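Local coordinates for protein MB2760 (Mycobacterium tuberculosis, PDB 2BNG) that catalyses the hydrolysis of epoxides to diols, taking long or bulky lipophilic substrates such as 9,10-epoxystearic acid and cholesterol 5,6-oxide in vitro, at residues L44-V49 with R58-L63; G72-I77 with P99-F104; V109-V112 with T118-R121. All blocks are in the same frame, centred on the assembly; numbering follows the deposited sequence.

In the fold
All three contacts lie within the limonene-1,2-epoxide hydrolase catalytic domain and reach one mixed sheet. Along the chain they follow in the order 1, 2, 3, without overlap. Contact 1 sets helix 57-65 against strand 44-48. Contact 2 links strand 72-83 to strand 100-113, which also carries residues 109-112 of contact 3. Contact 3 pairs that strand with 116-123. Contacts 1 and 3 touch, with centres 11 Å apart, because strands 44-48 and 116-123 are neighbours. Contact 2 lies across the chain's centre, about 19 Å from contact 1 and 21 Å from contact 3, centre to centre. Side chains of Tyr46, Glu74 and Trp120 come within about 7 to 8 Å of active-site Asp93; Tyr46 and Trp120 are nearer to Asp122.

Contact 1. Residues L44-V49 with R58-L63; sequences LVYENV and RRTATL
Thr60 touches two strand residues, Leu44 and Tyr46, with one side chain. Its CG2 approaches the Tyr46 ring at CD2, at 3.8 Å, from an oblique direction. Its OG1 lies 3.9 Å from CD2 of Leu44, and its CB is just as near that methyl. Both strand side chains cross Thr60 at about a right angle. The touch is van der Waals packing, and no hydrogen bond joins the two segments. Leu44 and Tyr46 are two apart in the strand, and both turn to the helix. With CG anti to the backbone N in both (chi1 177° and 168°), Leu44 brings CD2 and Tyr46 its ring to Thr60. The Thr60 hydroxyl sits beside its backbone N and bonds back to Gly56 O, one turn earlier. That bond probably holds the side-chain rotation in which CG2 meets the Tyr46 ring and also lies near Leu44 CD2.

This is helix-on-sheet packing in the NTF2-like fold of the limonene epoxide hydrolase family. Helix 57-65 rests on strand 44-48, and Ile54 of the adjoining strand also touches Thr60.

Further out, the Tyr46 ring stacks with Trp120. Its OH accepts a hydrogen bond from Asn48 ND2 at 3.1 Å, and the tyrosine oxygen lies 18° out of the amide plane. ND2 also bonds to Ser52 OG. The Tyr46 side chain is about 5 Å from that of Asp122, the active-site proton acceptor.

Contact 2. Residues G72-I77 with P99-F104; sequences GFEVKI and PLRVQF
Arg101 and Glu74 form a salt bridge across one face of the curved sheet of this NTF2-like fold. Strands 72-83 and 100-113 are not neighbours there. Strand 86-97 lies between them, and the nearest CA atoms, of Glu74 and Gln103, are 8.8 Å apart. The long side chains therefore span a whole strand.

Arg101 NH2 is the main donor, reaching Glu74 OE1 at 2.5 Å with an N-H...O angle of 162°. That length is shorter than usual, and its exact value is doubtful. The oxygen lies in the guanidinium plane, but the nitrogen sits well above the carboxylate plane. The two flat groups are turned 56° from each other, so the pair does not form a flat, two-pronged bridge. Arg101 NH1 adds weak bonds to both carboxylate oxygens, OE2 being at 3.2 Å.

The other edge of the guanidinium is used by Gln103, two residues along the same strand. Its OE1 accepts from both NE and NH2 of Arg101, each at 3.0 Å. All three guanidinium nitrogens thus have partners, and NH2 serves both the glutamate and the glutamine. This grip should limit rotation of the guanidinium. Arg101 is extended from CG to NE, which carries its end over to the glutamate.

Leu149, at the chain's C-terminus, packs on both Glu74 and Arg101. The amide of Gln103 is held at its other end too, where NE2 donates to Thr148 O.

Contact 3. Residues V109-V112 with T118-R121; sequences VFEV and TLWR
Phe110 and Trp120 leave their strands with different first torsions, yet their rings end side by side. In Phe110, CG lies anti to the carbonyl carbon (chi1 -54°). In Trp120 it lies anti to the backbone N (chi1 171°). The two side chains point the same way. The phenyl plane is within 11° of the tryptophan five-membered ring, but the rings are slid apart and barely overlap. Phe110 CE2 comes to 3.3 Å from Trp120 CD1.

The backbones form an antiparallel beta hairpin, with the axes of the two short segments 4.6 Å apart at closest approach. Phe110 and Trp120 are a non-hydrogen-bonded pair, flanked by two hydrogen-bonded ones. Val109 and Arg121 exchange two bonds, with Val109 N to Arg121 O at 2.8 Å. On the other side, Glu111 N donates to Leu119 O at 3.1 Å. The same oxygen also takes a CA-H...O contact from Phe110. At Glu111 the regular pattern breaks into a classic beta bulge, where Thr118 and Leu119 both face one residue. Glu111 O accepts from Thr118 N at 2.8 Å, with weak bonds from Thr118 OG1 and Leu119 N.

Val109, Glu111, Leu119 and Arg121 occupy the other face of the sheet. Val109 CG2 packs 3.8 Å from Arg121 CB. Leu119 CD2 lies 3.8 Å above one face of the Arg121 guanidinium, toward its rim. Glu111 pairs with Arg79 of the second subunit. Arg121 joins Glu47 of its own chain through NE and Glu90 of the second subunit through NH1.

The hairpin thus has two chemically distinct faces. The face of these four residues, with its charged ends, is built into the subunit interface. The aromatic one faces helix 13-30, and Trp120 NE1 makes a weak hydrogen bond to the active-site Asp122, which may help to position that carboxylate.

Contact 1. Residues L44-V49 with R58-L63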
ATOM      1  N   LEU C  44     -36.056  21.872 -27.061  1.00 41.37           N
ATOM      2  CA  LEU C  44     -35.062  21.136 -27.817  1.00 38.44           C
ATOM      3  C   LEU C  44     -35.315  21.213 -29.316  1.00 38.30           C
ATOM      4  O   LEU C  44     -36.453  21.017 -29.771  1.00 38.79           O
ATOM      5  CB  LEU C  44     -35.054  19.670 -27.390  1.00 37.07           C
ATOM      6  CG  LEU C  44     -34.101  18.737 -28.138  1.00 35.08           C
ATOM      7  CD1 LEU C  44     -32.614  19.031 -27.821  1.00 31.70           C
ATOM      8  CD2 LEU C  44     -34.463  17.287 -27.826  1.00 33.45           C
ATOM      9  N   VAL C  45     -34.264  21.514 -30.081  1.00 37.01           N
ATOM     10  CA  VAL C  45     -34.264  21.146 -31.493  1.00 35.67           C
ATOM     11  C   VAL C  45     -33.259  20.033 -31.759  1.00 34.33           C
ATOM     12  O   VAL C  45     -32.064  20.131 -31.403  1.00 33.73           O
ATOM     13  CB  VAL C  45     -34.233  22.367 -32.531  1.00 37.35           C
ATOM     14  CG1 VAL C  45     -34.256  23.771 -31.859  1.00 36.30           C
ATOM     15  CG2 VAL C  45     -33.153  22.208 -33.597  1.00 34.94           C
ATOM     16  N   TYR C  46     -33.781  18.955 -32.350  1.00 33.77           N
ATOM     17  CA  TYR C  46     -33.031  17.731 -32.609  1.00 32.36           C
ATOM     18  C   TYR C  46     -32.892  17.438 -34.115  1.00 32.63           C
ATOM     19  O   TYR C  46     -33.884  17.147 -34.827  1.00 32.99           O
ATOM     20  CB  TYR C  46     -33.672  16.545 -31.872  1.00 31.90           C
ATOM     21  CG  TYR C  46     -33.171  15.175 -32.283  1.00 30.13           C
ATOM     22  CD1 TYR C  46     -31.806  14.930 -32.466  1.00 29.06           C
ATOM     23  CD2 TYR C  46     -34.061  14.116 -32.457  1.00 29.67           C
ATOM     24  CE1 TYR C  46     -31.335  13.652 -32.817  1.00 28.56           C
ATOM     25  CE2 TYR C  46     -33.611  12.833 -32.823  1.00 29.39           C
ATOM     26  CZ  TYR C  46     -32.244  12.621 -33.004  1.00 30.43           C
ATOM     27  OH  TYR C  46     -31.766  11.392 -33.362  1.00 30.27           O
ATOM     28  N   GLU C  47     -31.644  17.486 -34.580  1.00 32.18           N
ATOM     29  CA  GLU C  47     -31.331  17.353 -35.995  1.00 33.19           C
ATOM     30  C   GLU C  47     -30.395  16.197 -36.228  1.00 31.44           C
ATOM     31  O   GLU C  47     -29.350  16.092 -35.588  1.00 31.21           O
ATOM     32  CB  GLU C  47     -30.662  18.621 -36.532  1.00 33.39           C
ATOM     33  CG  GLU C  47     -31.599  19.810 -36.637  1.00 37.47           C
ATOM     34  CD  GLU C  47     -30.897  21.170 -36.828  1.00 39.62           C
ATOM     35  OE1 GLU C  47     -29.646  21.293 -36.659  1.00 42.11           O
ATOM     36  OE2 GLU C  47     -31.628  22.140 -37.151  1.00 44.89           O
ATOM     37  N   ASN C  48     -30.789  15.314 -37.130  1.00 31.19           N
ATOM     38  CA  ASN C  48     -29.835  14.488 -37.833  1.00 30.48           C
ATOM     39  C   ASN C  48     -29.571  15.239 -39.129  1.00 30.83           C
ATOM     40  O   ASN C  48     -30.460  15.340 -39.980  1.00 31.52           O
ATOM     41  CB  ASN C  48     -30.421  13.107 -38.077  1.00 30.24           C
ATOM     42  CG  ASN C  48     -30.600  12.340 -36.800  1.00 30.43           C
ATOM     43  OD1 ASN C  48     -29.622  12.007 -36.134  1.00 29.17           O
ATOM     44  ND2 ASN C  48     -31.852  12.073 -36.425  1.00 29.60           N
ATOM     45  N   VAL C  49     -28.376  15.805 -39.261  1.00 30.43           N
ATOM     46  CA  VAL C  49     -28.128  16.807 -40.300  1.00 31.40           C
ATOM     47  C   VAL C  49     -28.386  16.261 -41.700  1.00 32.97           C
ATOM     48  O   VAL C  49     -27.816  15.233 -42.090  1.00 33.11           O
ATOM     49  CB  VAL C  49     -26.674  17.348 -40.226  1.00 31.30           C
ATOM     50  CG1 VAL C  49     -26.463  18.442 -41.045  1.00 29.88           C
ATOM     51  CG2 VAL C  49     -26.426  17.964 -39.051  1.00 29.24           C
ATOM     52  N   ARG C  58     -40.115  16.938 -25.081  1.00 44.64           N
ATOM     53  CA  ARG C  58     -41.088  15.877 -24.804  1.00 45.82           C
ATOM     54  C   ARG C  58     -41.475  14.994 -25.943  1.00 45.16           C
ATOM     55  O   ARG C  58     -41.695  13.802 -25.764  1.00 44.93           O
ATOM     56  CB  ARG C  58     -42.364  16.481 -24.360  1.00 48.17           C
ATOM     57  CG  ARG C  58     -42.213  16.878 -23.060  1.00 49.74           C
ATOM     58  CD  ARG C  58     -43.277  17.731 -22.887  1.00 55.29           C
ATOM     59  NE  ARG C  58     -42.974  18.322 -21.698  1.00 59.35           N
ATOM     60  CZ  ARG C  58     -42.843  17.553 -20.688  1.00 59.08           C
ATOM     61  NH1 ARG C  58     -43.031  16.247 -20.813  1.00 58.13           N
ATOM     62  NH2 ARG C  58     -42.544  18.122 -19.600  1.00 59.14           N
ATOM     63  N   ARG C  59     -41.620  15.599 -27.103  1.00 45.03           N
ATOM     64  CA  ARG C  59     -41.922  14.835 -28.266  1.00 45.14           C
ATOM     65  C   ARG C  59     -40.735  13.935 -28.640  1.00 42.78           C
ATOM     66  O   ARG C  59     -40.944  12.777 -29.003  1.00 42.27           O
ATOM     67  CB  ARG C  59     -42.328  15.779 -29.383  1.00 46.35           C
ATOM     68  CG  ARG C  59     -42.595  15.103 -30.672  1.00 49.75           C
ATOM     69  CD  ARG C  59     -43.601  15.876 -31.454  1.00 57.38           C
ATOM     70  NE  ARG C  59     -43.187  16.035 -32.829  1.00 61.88           N
ATOM     71  CZ  ARG C  59     -43.246  17.173 -33.511  1.00 64.99           C
ATOM     72  NH1 ARG C  59     -43.731  18.258 -32.991  1.00 66.35           N
ATOM     73  NH2 ARG C  59     -42.843  17.230 -34.742  1.00 64.43           N
ATOM     74  N   THR C  60     -39.506  14.462 -28.522  1.00 41.18           N
ATOM     75  CA  THR C  60     -38.285  13.676 -28.786  1.00 39.03           C
ATOM     76  C   THR C  60     -38.089  12.578 -27.733  1.00 38.61           C
ATOM     77  O   THR C  60     -37.770  11.428 -28.074  1.00 37.29           O
ATOM     78  CB  THR C  60     -37.024  14.574 -28.859  1.00 38.41           C
ATOM     79  OG1 THR C  60     -37.172  15.504 -29.937  1.00 38.13           O
ATOM     80  CG2 THR C  60     -35.755  13.746 -29.076  1.00 34.76           C
ATOM     81  N   ALA C  61     -38.301  12.948 -26.467  1.00 39.24           N
ATOM     82  CA  ALA C  61     -38.179  12.027 -25.342  1.00 39.23           C
ATOM     83  C   ALA C  61     -39.097  10.812 -25.473  1.00 40.03           C
ATOM     84  O   ALA C  61     -38.648   9.682 -25.248  1.00 39.28           O
ATOM     85  CB  ALA C  61     -38.403  12.738 -24.031  1.00 39.85           C
ATOM     86  N   THR C  62     -40.364  11.028 -25.853  1.00 41.44           N
ATOM     87  CA  THR C  62     -41.276   9.882 -25.976  1.00 42.48           C
ATOM     88  C   THR C  62     -41.063   9.095 -27.276  1.00 42.08           C
ATOM     89  O   THR C  62     -41.293   7.882 -27.317  1.00 42.05           O
ATOM     90  CB  THR C  62     -42.804  10.190 -25.686  1.00 44.52           C
ATOM     91  OG1 THR C  62     -43.342  11.056 -26.669  1.00 44.49           O
ATOM     92  CG2 THR C  62     -42.989  10.891 -24.398  1.00 44.97           C
ATOM     93  N   LEU C  63     -40.588   9.770 -28.319  1.00 41.77           N
ATOM     94  CA  LEU C  63     -40.160   9.069 -29.534  1.00 41.76           C
ATOM     95  C   LEU C  63     -39.063   8.048 -29.213  1.00 40.64           C
ATOM     96  O   LEU C  63     -39.149   6.877 -29.613  1.00 40.16           O
ATOM     97  CB  LEU C  63     -39.635  10.057 -30.567  1.00 41.52           C
ATOM     98  CG  LEU C  63     -39.632   9.510 -31.981  1.00 44.18           C
ATOM     99  CD1 LEU C  63     -41.045   9.481 -32.547  1.00 47.40           C
ATOM    100  CD2 LEU C  63     -38.751  10.359 -32.854  1.00 45.45           C
TER

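Contact 2. Residues G72-I77 with P99-F104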
ATOM      1  N   GLY C  72     -31.969  -0.743 -30.470  1.00 38.27           N
ATOM      2  CA  GLY C  72     -31.059  -0.386 -29.384  1.00 37.45           C
ATOM      3  C   GLY C  72     -30.013   0.598 -29.878  1.00 36.85           C
ATOM      4  O   GLY C  72     -29.729   0.667 -31.085  1.00 36.81           O
ATOM      5  N   PHE C  73     -29.437   1.365 -28.958  1.00 36.02           N
ATOM      6  CA  PHE C  73     -28.368   2.280 -29.319  1.00 35.70           C
ATOM      7  C   PHE C  73     -27.110   1.971 -28.539  1.00 35.05           C
ATOM      8  O   PHE C  73     -27.182   1.634 -27.369  1.00 34.92           O
ATOM      9  CB  PHE C  73     -28.774   3.751 -29.070  1.00 36.13           C
ATOM     10  CG  PHE C  73     -30.188   4.088 -29.503  1.00 37.57           C
ATOM     11  CD1 PHE C  73     -30.552   4.034 -30.839  1.00 39.26           C
ATOM     12  CD2 PHE C  73     -31.141   4.490 -28.564  1.00 40.13           C
ATOM     13  CE1 PHE C  73     -31.847   4.356 -31.239  1.00 40.92           C
ATOM     14  CE2 PHE C  73     -32.452   4.813 -28.950  1.00 40.35           C
ATOM     15  CZ  PHE C  73     -32.800   4.744 -30.289  1.00 40.15           C
ATOM     16  N   GLU C  74     -25.965   2.084 -29.204  1.00 34.96           N
ATOM     17  CA  GLU C  74     -24.684   2.156 -28.517  1.00 36.10           C
ATOM     18  C   GLU C  74     -23.954   3.455 -28.877  1.00 35.36           C
ATOM     19  O   GLU C  74     -24.083   3.991 -29.999  1.00 35.25           O
ATOM     20  CB  GLU C  74     -23.825   0.919 -28.769  1.00 36.34           C
ATOM     21  CG  GLU C  74     -24.345  -0.330 -28.028  1.00 39.00           C
ATOM     22  CD  GLU C  74     -23.595  -1.607 -28.379  1.00 42.62           C
ATOM     23  OE1 GLU C  74     -22.447  -1.534 -28.888  1.00 46.05           O
ATOM     24  OE2 GLU C  74     -24.145  -2.704 -28.138  1.00 46.10           O
ATOM     25  N   VAL C  75     -23.229   3.988 -27.902  1.00 34.90           N
ATOM     26  CA  VAL C  75     -22.520   5.231 -28.093  1.00 33.99           C
ATOM     27  C   VAL C  75     -21.175   5.102 -27.427  1.00 34.04           C
ATOM     28  O   VAL C  75     -21.060   4.732 -26.272  1.00 34.49           O
ATOM     29  CB  VAL C  75     -23.280   6.457 -27.528  1.00 34.08           C
ATOM     30  CG1 VAL C  75     -22.487   7.746 -27.803  1.00 33.49           C
ATOM     31  CG2 VAL C  75     -24.694   6.565 -28.145  1.00 33.80           C
ATOM     32  N   LYS C  76     -20.141   5.375 -28.190  1.00 33.63           N
ATOM     33  CA  LYS C  76     -18.824   5.400 -27.654  1.00 33.58           C
ATOM     34  C   LYS C  76     -18.275   6.781 -28.007  1.00 32.79           C
ATOM     35  O   LYS C  76     -18.190   7.146 -29.186  1.00 32.15           O
ATOM     36  CB  LYS C  76     -18.043   4.242 -28.258  1.00 34.15           C
ATOM     37  CG  LYS C  76     -16.570   4.270 -28.069  1.00 36.83           C
ATOM     38  CD  LYS C  76     -16.157   4.128 -26.673  1.00 41.24           C
ATOM     39  CE  LYS C  76     -14.724   3.585 -26.633  1.00 44.86           C
ATOM     40  NZ  LYS C  76     -13.843   4.290 -25.714  1.00 45.79           N
ATOM     41  N   ILE C  77     -17.969   7.567 -26.970  1.00 32.22           N
ATOM     42  CA  ILE C  77     -17.442   8.918 -27.155  1.00 31.30           C
ATOM     43  C   ILE C  77     -15.923   8.832 -27.130  1.00 31.60           C
ATOM     44  O   ILE C  77     -15.355   8.403 -26.137  1.00 32.29           O
ATOM     45  CB  ILE C  77     -17.958   9.895 -26.037  1.00 31.69           C
ATOM     46  CG1 ILE C  77     -19.497   9.832 -25.910  1.00 30.31           C
ATOM     47  CG2 ILE C  77     -17.451  11.335 -26.306  1.00 30.99           C
ATOM     48  CD1 ILE C  77     -20.078  10.564 -24.658  1.00 30.79           C
ATOM     49  N   PRO C  99     -30.661  -8.962 -34.746  1.00 42.18           N
ATOM     50  CA  PRO C  99     -29.279  -9.432 -34.945  1.00 41.97           C
ATOM     51  C   PRO C  99     -28.495  -8.534 -35.892  1.00 41.11           C
ATOM     52  O   PRO C  99     -27.297  -8.743 -36.068  1.00 41.40           O
ATOM     53  CB  PRO C  99     -29.463 -10.814 -35.573  1.00 43.60           C
ATOM     54  CG  PRO C  99     -30.793 -10.703 -36.358  1.00 44.44           C
ATOM     55  CD  PRO C  99     -31.611  -9.588 -35.700  1.00 43.39           C
ATOM     56  N   LEU C 100     -29.169  -7.556 -36.499  1.00 39.95           N
ATOM     57  CA  LEU C 100     -28.515  -6.577 -37.364  1.00 38.95           C
ATOM     58  C   LEU C 100     -27.901  -5.420 -36.562  1.00 37.68           C
ATOM     59  O   LEU C 100     -28.602  -4.717 -35.826  1.00 37.20           O
ATOM     60  CB  LEU C 100     -29.512  -6.036 -38.398  1.00 38.81           C
ATOM     61  CG  LEU C 100     -29.004  -4.933 -39.334  1.00 39.06           C
ATOM     62  CD1 LEU C 100     -27.815  -5.435 -40.214  1.00 38.52           C
ATOM     63  CD2 LEU C 100     -30.146  -4.321 -40.183  1.00 38.33           C
ATOM     64  N   ARG C 101     -26.592  -5.226 -36.706  1.00 37.35           N
ATOM     65  CA  ARG C 101     -25.907  -4.123 -36.050  1.00 36.08           C
ATOM     66  C   ARG C 101     -25.255  -3.222 -37.081  1.00 35.45           C
ATOM     67  O   ARG C 101     -24.465  -3.689 -37.907  1.00 36.30           O
ATOM     68  CB  ARG C 101     -24.863  -4.654 -35.077  1.00 36.83           C
ATOM     69  CG  ARG C 101     -23.921  -3.602 -34.525  1.00 36.45           C
ATOM     70  CD  ARG C 101     -22.816  -4.283 -33.755  1.00 39.93           C
ATOM     71  NE  ARG C 101     -22.042  -3.291 -33.036  1.00 41.00           N
ATOM     72  CZ  ARG C 101     -22.284  -2.939 -31.782  1.00 41.67           C
ATOM     73  NH1 ARG C 101     -23.258  -3.539 -31.115  1.00 41.95           N
ATOM     74  NH2 ARG C 101     -21.558  -1.980 -31.200  1.00 40.24           N
ATOM     75  N   VAL C 102     -25.614  -1.941 -37.049  1.00 33.71           N
ATOM     76  CA  VAL C 102     -25.106  -0.968 -38.006  1.00 33.03           C
ATOM     77  C   VAL C 102     -24.318   0.113 -37.272  1.00 32.11           C
ATOM     78  O   VAL C 102     -24.863   0.890 -36.487  1.00 31.06           O
ATOM     79  CB  VAL C 102     -26.249  -0.307 -38.836  1.00 33.55           C
ATOM     80  CG1 VAL C 102     -25.683   0.706 -39.838  1.00 31.12           C
ATOM     81  CG2 VAL C 102     -27.102  -1.369 -39.549  1.00 34.08           C
ATOM     82  N   GLN C 103     -23.030   0.162 -37.556  1.00 32.12           N
ATOM     83  CA  GLN C 103     -22.114   1.001 -36.818  1.00 31.88           C
ATOM     84  C   GLN C 103     -21.492   2.052 -37.735  1.00 31.35           C
ATOM     85  O   GLN C 103     -21.120   1.751 -38.877  1.00 32.80           O
ATOM     86  CB  GLN C 103     -21.036   0.106 -36.209  1.00 32.57           C
ATOM     87  CG  GLN C 103     -20.203   0.737 -35.128  1.00 33.73           C
ATOM     88  CD  GLN C 103     -19.467  -0.324 -34.319  1.00 36.08           C
ATOM     89  OE1 GLN C 103     -20.076  -1.142 -33.695  1.00 34.99           O
ATOM     90  NE2 GLN C 103     -18.174  -0.316 -34.351  1.00 34.27           N
ATOM     91  N   PHE C 104     -21.356   3.269 -37.229  1.00 29.64           N
ATOM     92  CA  PHE C 104     -20.957   4.408 -38.051  1.00 29.03           C
ATOM     93  C   PHE C 104     -20.412   5.513 -37.140  1.00 28.37           C
ATOM     94  O   PHE C 104     -20.765   5.558 -35.942  1.00 28.54           O
ATOM     95  CB  PHE C 104     -22.165   4.937 -38.871  1.00 28.52           C
ATOM     96  CG  PHE C 104     -23.415   5.190 -38.038  1.00 27.82           C
ATOM     97  CD1 PHE C 104     -23.690   6.450 -37.546  1.00 27.91           C
ATOM     98  CD2 PHE C 104     -24.318   4.158 -37.758  1.00 27.97           C
ATOM     99  CE1 PHE C 104     -24.853   6.691 -36.783  1.00 28.70           C
ATOM    100  CE2 PHE C 104     -25.455   4.385 -36.982  1.00 27.18           C
ATOM    101  CZ  PHE C 104     -25.721   5.652 -36.490  1.00 27.41           C
TER

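Contact 3. Residues V109-V112 with T118-R121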
ATOM      1  N   VAL C 109     -23.060  17.932 -31.975  1.00 28.84           N
ATOM      2  CA  VAL C 109     -22.930  19.199 -31.270  1.00 29.70           C
ATOM      3  C   VAL C 109     -24.202  19.459 -30.451  1.00 30.10           C
ATOM      4  O   VAL C 109     -25.334  19.261 -30.913  1.00 29.26           O
ATOM      5  CB  VAL C 109     -22.549  20.415 -32.174  1.00 30.41           C
ATOM      6  CG1 VAL C 109     -21.615  20.030 -33.326  1.00 29.55           C
ATOM      7  CG2 VAL C 109     -23.753  21.072 -32.717  1.00 32.77           C
ATOM      8  N   PHE C 110     -23.985  19.871 -29.207  1.00 31.06           N
ATOM      9  CA  PHE C 110     -25.073  20.123 -28.273  1.00 31.84           C
ATOM     10  C   PHE C 110     -24.961  21.526 -27.755  1.00 33.96           C
ATOM     11  O   PHE C 110     -23.874  22.120 -27.780  1.00 34.24           O
ATOM     12  CB  PHE C 110     -25.013  19.135 -27.099  1.00 30.07           C
ATOM     13  CG  PHE C 110     -24.987  17.699 -27.526  1.00 28.32           C
ATOM     14  CD1 PHE C 110     -23.838  17.134 -28.078  1.00 25.48           C
ATOM     15  CD2 PHE C 110     -26.118  16.901 -27.383  1.00 27.00           C
ATOM     16  CE1 PHE C 110     -23.815  15.786 -28.475  1.00 24.95           C
ATOM     17  CE2 PHE C 110     -26.101  15.560 -27.771  1.00 26.00           C
ATOM     18  CZ  PHE C 110     -24.942  14.994 -28.311  1.00 24.26           C
ATOM     19  N   GLU C 111     -26.093  22.047 -27.300  1.00 36.22           N
ATOM     20  CA  GLU C 111     -26.114  23.216 -26.448  1.00 39.52           C
ATOM     21  C   GLU C 111     -26.868  22.880 -25.177  1.00 40.23           C
ATOM     22  O   GLU C 111     -27.956  22.294 -25.205  1.00 40.20           O
ATOM     23  CB  GLU C 111     -26.748  24.417 -27.160  1.00 41.03           C
ATOM     24  CG  GLU C 111     -25.718  25.420 -27.608  1.00 45.56           C
ATOM     25  CD  GLU C 111     -26.200  26.263 -28.755  1.00 52.01           C
ATOM     26  OE1 GLU C 111     -27.387  26.645 -28.752  1.00 55.28           O
ATOM     27  OE2 GLU C 111     -25.396  26.553 -29.670  1.00 53.52           O
ATOM     28  N   VAL C 112     -26.272  23.234 -24.052  1.00 41.58           N
ATOM     29  CA  VAL C 112     -26.924  22.993 -22.781  1.00 42.95           C
ATOM     30  C   VAL C 112     -27.110  24.272 -21.975  1.00 45.71           C
ATOM     31  O   VAL C 112     -26.222  25.115 -21.875  1.00 46.50           O
ATOM     32  CB  VAL C 112     -26.325  21.753 -21.977  1.00 42.15           C
ATOM     33  CG1 VAL C 112     -25.153  21.085 -22.703  1.00 39.43           C
ATOM     34  CG2 VAL C 112     -25.994  22.100 -20.541  1.00 43.31           C
ATOM     35  N   THR C 118     -30.713  21.885 -25.105  1.00 36.72           N
ATOM     36  CA  THR C 118     -31.601  22.679 -25.964  1.00 36.84           C
ATOM     37  C   THR C 118     -31.339  22.474 -27.454  1.00 35.27           C
ATOM     38  O   THR C 118     -32.230  22.698 -28.274  1.00 35.47           O
ATOM     39  CB  THR C 118     -31.567  24.174 -25.592  1.00 38.35           C
ATOM     40  OG1 THR C 118     -30.232  24.672 -25.739  1.00 39.40           O
ATOM     41  CG2 THR C 118     -32.041  24.368 -24.137  1.00 38.50           C
ATOM     42  N   LEU C 119     -30.118  22.040 -27.787  1.00 33.35           N
ATOM     43  CA  LEU C 119     -29.763  21.669 -29.151  1.00 31.79           C
ATOM     44  C   LEU C 119     -29.074  20.315 -29.153  1.00 30.46           C
ATOM     45  O   LEU C 119     -28.191  20.062 -28.336  1.00 29.99           O
ATOM     46  CB  LEU C 119     -28.861  22.715 -29.824  1.00 31.44           C
ATOM     47  CG  LEU C 119     -28.336  22.343 -31.220  1.00 30.31           C
ATOM     48  CD1 LEU C 119     -29.465  22.244 -32.271  1.00 27.94           C
ATOM     49  CD2 LEU C 119     -27.238  23.288 -31.683  1.00 31.32           C
ATOM     50  N   TRP C 120     -29.493  19.449 -30.075  1.00 29.51           N
ATOM     51  CA  TRP C 120     -28.844  18.150 -30.290  1.00 27.62           C
ATOM     52  C   TRP C 120     -28.764  17.946 -31.799  1.00 27.31           C
ATOM     53  O   TRP C 120     -29.784  17.727 -32.488  1.00 27.34           O
ATOM     54  CB  TRP C 120     -29.626  17.040 -29.607  1.00 27.56           C
ATOM     55  CG  TRP C 120     -29.188  15.643 -29.917  1.00 26.39           C
ATOM     56  CD1 TRP C 120     -27.988  15.251 -30.421  1.00 25.91           C
ATOM     57  CD2 TRP C 120     -29.952  14.446 -29.703  1.00 25.66           C
ATOM     58  NE1 TRP C 120     -27.951  13.871 -30.545  1.00 26.08           N
ATOM     59  CE2 TRP C 120     -29.151  13.357 -30.119  1.00 25.73           C
ATOM     60  CE3 TRP C 120     -31.239  14.188 -29.204  1.00 27.25           C
ATOM     61  CZ2 TRP C 120     -29.589  12.024 -30.037  1.00 25.76           C
ATOM     62  CZ3 TRP C 120     -31.682  12.854 -29.137  1.00 26.92           C
ATOM     63  CH2 TRP C 120     -30.856  11.801 -29.547  1.00 25.83           C
ATOM     64  N   ARG C 121     -27.543  18.058 -32.307  1.00 26.34           N
ATOM     65  CA  ARG C 121     -27.294  18.047 -33.740  1.00 26.43           C
ATOM     66  C   ARG C 121     -26.264  16.972 -34.095  1.00 25.63           C
ATOM     67  O   ARG C 121     -25.067  17.104 -33.806  1.00 25.13           O
ATOM     68  CB  ARG C 121     -26.793  19.417 -34.195  1.00 26.81           C
ATOM     69  CG  ARG C 121     -26.724  19.511 -35.693  1.00 27.72           C
ATOM     70  CD  ARG C 121     -26.149  20.832 -36.177  1.00 28.23           C
ATOM     71  NE  ARG C 121     -27.083  21.948 -36.024  1.00 30.21           N
ATOM     72  CZ  ARG C 121     -26.701  23.169 -35.649  1.00 33.49           C
ATOM     73  NH1 ARG C 121     -25.421  23.415 -35.364  1.00 34.01           N
ATOM     74  NH2 ARG C 121     -27.581  24.134 -35.511  1.00 33.30           N
TER